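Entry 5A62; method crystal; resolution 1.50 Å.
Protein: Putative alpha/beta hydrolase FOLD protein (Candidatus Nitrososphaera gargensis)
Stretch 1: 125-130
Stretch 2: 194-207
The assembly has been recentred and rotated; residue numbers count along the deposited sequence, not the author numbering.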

# COMPACT_ATOMS: atom_id res chain seq x y z
N SER A 125 15.56 6.43 -6.71
CA SER A 125 16.20 7.06 -5.57
C SER A 125 15.81 6.35 -4.29
O SER A 125 14.86 5.56 -4.29
CB SER A 125 15.73 8.51 -5.48
OG SER A 125 14.52 8.68 -4.74
N PRO A 126 16.45 6.67 -3.18
CA PRO A 126 16.07 6.14 -1.88
C PRO A 126 14.93 6.91 -1.21
O PRO A 126 14.52 6.54 -0.13
CB PRO A 126 17.34 6.31 -1.05
CG PRO A 126 18.08 7.38 -1.74
CD PRO A 126 17.70 7.45 -3.15
N LYS A 127 14.41 7.97 -1.80
CA LYS A 127 13.44 8.80 -1.15
C LYS A 127 12.01 8.28 -1.29
O LYS A 127 11.63 7.63 -2.27
CB LYS A 127 13.52 10.21 -1.75
CG LYS A 127 14.84 10.81 -1.33
CD LYS A 127 14.86 12.31 -1.18
CE LYS A 127 13.83 12.77 -0.17
NZ LYS A 127 13.96 14.23 0.08
N LYS A 128 11.23 8.61 -0.28
CA LYS A 128 9.80 8.51 -0.39
C LYS A 128 9.29 9.51 -1.40
O LYS A 128 9.85 10.61 -1.59
CB LYS A 128 9.13 8.86 0.93
CG LYS A 128 9.05 7.82 1.93
CD LYS A 128 7.98 8.21 3.03
CE LYS A 128 6.48 7.94 2.83
NZ LYS A 128 6.09 6.56 2.32
N PHE A 129 8.19 9.18 -2.03
CA PHE A 129 7.52 10.11 -2.94
C PHE A 129 6.68 11.10 -2.16
O PHE A 129 6.21 10.83 -1.08
CB PHE A 129 6.62 9.36 -3.91
CG PHE A 129 7.38 8.50 -4.87
CD1 PHE A 129 7.98 9.01 -6.00
CD2 PHE A 129 7.54 7.13 -4.61
CE1 PHE A 129 8.72 8.21 -6.84
CE2 PHE A 129 8.26 6.32 -5.46
CZ PHE A 129 8.87 6.85 -6.57
N GLN A 130 6.52 12.26 -2.76
CA GLN A 130 5.43 13.11 -2.35
C GLN A 130 4.12 12.55 -2.89
O GLN A 130 4.05 11.92 -3.94
CB GLN A 130 5.69 14.53 -2.89
CG GLN A 130 6.88 15.25 -2.21
CD GLN A 130 6.77 15.32 -0.67
OE1 GLN A 130 7.54 14.70 0.07
NE2 GLN A 130 5.79 16.07 -0.19
N ALA A 194 2.56 -0.38 -3.36
CA ALA A 194 3.73 -0.55 -2.52
C ALA A 194 4.58 0.69 -2.45
O ALA A 194 5.34 0.88 -1.49
CB ALA A 194 4.55 -1.74 -2.94
N LEU A 195 4.51 1.53 -3.46
CA LEU A 195 5.32 2.76 -3.42
C LEU A 195 4.99 3.61 -2.22
O LEU A 195 5.83 4.37 -1.76
CB LEU A 195 5.14 3.58 -4.72
CG LEU A 195 5.61 2.83 -5.98
CD1 LEU A 195 5.30 3.68 -7.17
CD2 LEU A 195 7.06 2.45 -5.92
N TYR A 196 3.79 3.56 -1.72
CA TYR A 196 3.43 4.32 -0.50
C TYR A 196 4.08 3.83 0.76
O TYR A 196 4.06 4.48 1.80
CB TYR A 196 1.91 4.26 -0.27
CG TYR A 196 1.10 5.08 -1.24
CD1 TYR A 196 0.82 6.40 -0.94
CD2 TYR A 196 0.55 4.56 -2.38
CE1 TYR A 196 0.09 7.18 -1.81
CE2 TYR A 196 -0.23 5.34 -3.20
CZ TYR A 196 -0.44 6.65 -2.91
OH TYR A 196 -1.22 7.43 -3.77
N THR A 197 4.67 2.63 0.70
CA THR A 197 5.23 1.97 1.88
C THR A 197 6.72 2.14 1.98
O THR A 197 7.34 1.55 2.89
CB THR A 197 4.88 0.47 1.93
OG1 THR A 197 5.64 -0.21 0.93
CG2 THR A 197 3.44 0.26 1.67
N ILE A 198 7.33 2.98 1.13
CA ILE A 198 8.79 3.24 1.23
C ILE A 198 9.03 3.98 2.57
O ILE A 198 8.32 4.97 2.81
CB ILE A 198 9.23 4.13 0.11
CG1 ILE A 198 9.05 3.44 -1.25
CG2 ILE A 198 10.66 4.56 0.31
CD1 ILE A 198 9.15 4.44 -2.40
N PRO A 199 9.95 3.54 3.37
CA PRO A 199 10.19 4.23 4.67
C PRO A 199 10.81 5.58 4.42
O PRO A 199 11.54 5.78 3.44
CB PRO A 199 11.12 3.32 5.42
CG PRO A 199 11.11 2.04 4.72
CD PRO A 199 10.67 2.29 3.28
N GLY A 200 10.60 6.50 5.36
CA GLY A 200 11.17 7.85 5.21
C GLY A 200 12.64 7.96 5.55
O GLY A 200 13.19 9.03 5.36
N ASN A 201 13.25 6.92 6.07
CA ASN A 201 14.66 6.98 6.51
C ASN A 201 15.64 6.19 5.64
O ASN A 201 16.72 5.82 6.09
CB ASN A 201 14.77 6.51 7.95
CG ASN A 201 14.58 5.01 8.12
OD1 ASN A 201 14.08 4.28 7.25
ND2 ASN A 201 15.01 4.52 9.27
N VAL A 202 15.28 5.84 4.38
CA VAL A 202 16.18 5.08 3.56
C VAL A 202 17.42 5.90 3.22
O VAL A 202 18.49 5.33 3.08
CB VAL A 202 15.51 4.50 2.29
CG1 VAL A 202 16.45 3.60 1.52
CG2 VAL A 202 14.28 3.72 2.64
N VAL A 203 17.28 7.19 2.99
CA VAL A 203 18.45 7.99 2.67
C VAL A 203 19.44 7.88 3.81
O VAL A 203 20.63 7.65 3.53
CB VAL A 203 18.13 9.47 2.39
CG1 VAL A 203 19.41 10.28 2.20
CG2 VAL A 203 17.16 9.65 1.22
N GLN A 204 19.02 7.99 5.05
CA GLN A 204 19.93 7.86 6.17
C GLN A 204 20.56 6.49 6.19
O GLN A 204 21.78 6.33 6.39
CB GLN A 204 19.18 8.12 7.50
CG GLN A 204 20.09 8.02 8.73
CD GLN A 204 19.39 8.45 10.02
OE1 GLN A 204 18.39 7.84 10.40
NE2 GLN A 204 19.91 9.54 10.69
N GLY A 205 19.80 5.44 6.00
CA GLY A 205 20.37 4.12 5.97
C GLY A 205 21.33 3.84 4.87
O GLY A 205 22.32 3.11 5.02
N LEU A 206 21.02 4.36 3.71
CA LEU A 206 21.94 4.22 2.57
C LEU A 206 23.24 4.99 2.83
O LEU A 206 24.31 4.47 2.55
CB LEU A 206 21.25 4.73 1.28
CG LEU A 206 22.04 4.61 0.03
CD1 LEU A 206 22.45 3.19 -0.24
CD2 LEU A 206 21.30 5.19 -1.13
N ARG A 207 23.14 6.21 3.34
CA ARG A 207 24.35 6.97 3.72
C ARG A 207 25.11 6.16 4.75
O ARG A 207 26.33 6.04 4.61
CB ARG A 207 23.90 8.29 4.24
CG ARG A 207 25.12 9.10 4.77
CD ARG A 207 24.67 10.56 5.06
NE ARG A 207 23.67 10.62 6.09
CZ ARG A 207 22.48 11.17 6.02
NH1 ARG A 207 22.06 11.80 4.92
NH2 ARG A 207 21.69 11.07 7.05
O HOH W 1 13.41 7.29 2.27
O HOH W 2 6.42 6.95 -0.92

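No backbone-to-backbone hydrogen bond joins these two stretches; one lysine ammonium and two bridging waters carry the polar contact. K128 has a CA-to-CB bond that points sideways, yet its chain (chi1 -83°, chi3 84°, chi4 47°) folds until NZ lies 2.8 Å from I198 O, a hydrogen bond, and 3.0 Å from Y196 O, a weak one. The ammonium thus gathers two main-chain carbonyls of the second stretch, a task suited to a long, flexible donor. Its methylenes are used as well: K128 CG lies 4.0 Å from I198 CG2, and K128 CD lies 3.9 Å from G200 CA.

Each water links main-chain groups across the contact. Water 1 donates to P126 O and to P199 O, both at 2.7 Å, and accepts from V202 N at 3.2 Å. Water 2 donates to L195 O at 2.8 Å and accepts from F129 N at 3.1 Å and K128 NZ at 3.3 Å.

The remaining contact is largely apolar, within a total buried surface of 516 Å². P126, itself buried, points toward the second stretch and meets the start of the helix: its CB is 3.8 Å from V202 CG1, while its CG is 3.8 Å from V203 CG2 and 3.9 Å from L206 CD2. A compact, rigid ring fits among these branched side chains. Preceding it, S125 OG accepts a hydrogen bond from K127 N at 3.0 Å, bracing the backbone around the proline. K127 points away, although its CG still reaches V203 CG2 at 3.6 Å.

Farther along, F129 also points toward the partner stretch. Its CE2 approaches I198 CD1 at 3.7 Å and L195 CD2 at 4.1 Å, both obliquely to the ring. I198, buried and with chi1 m and chi2 t, therefore serves twice, packing its side chain against F129 while its carbonyl receives K128.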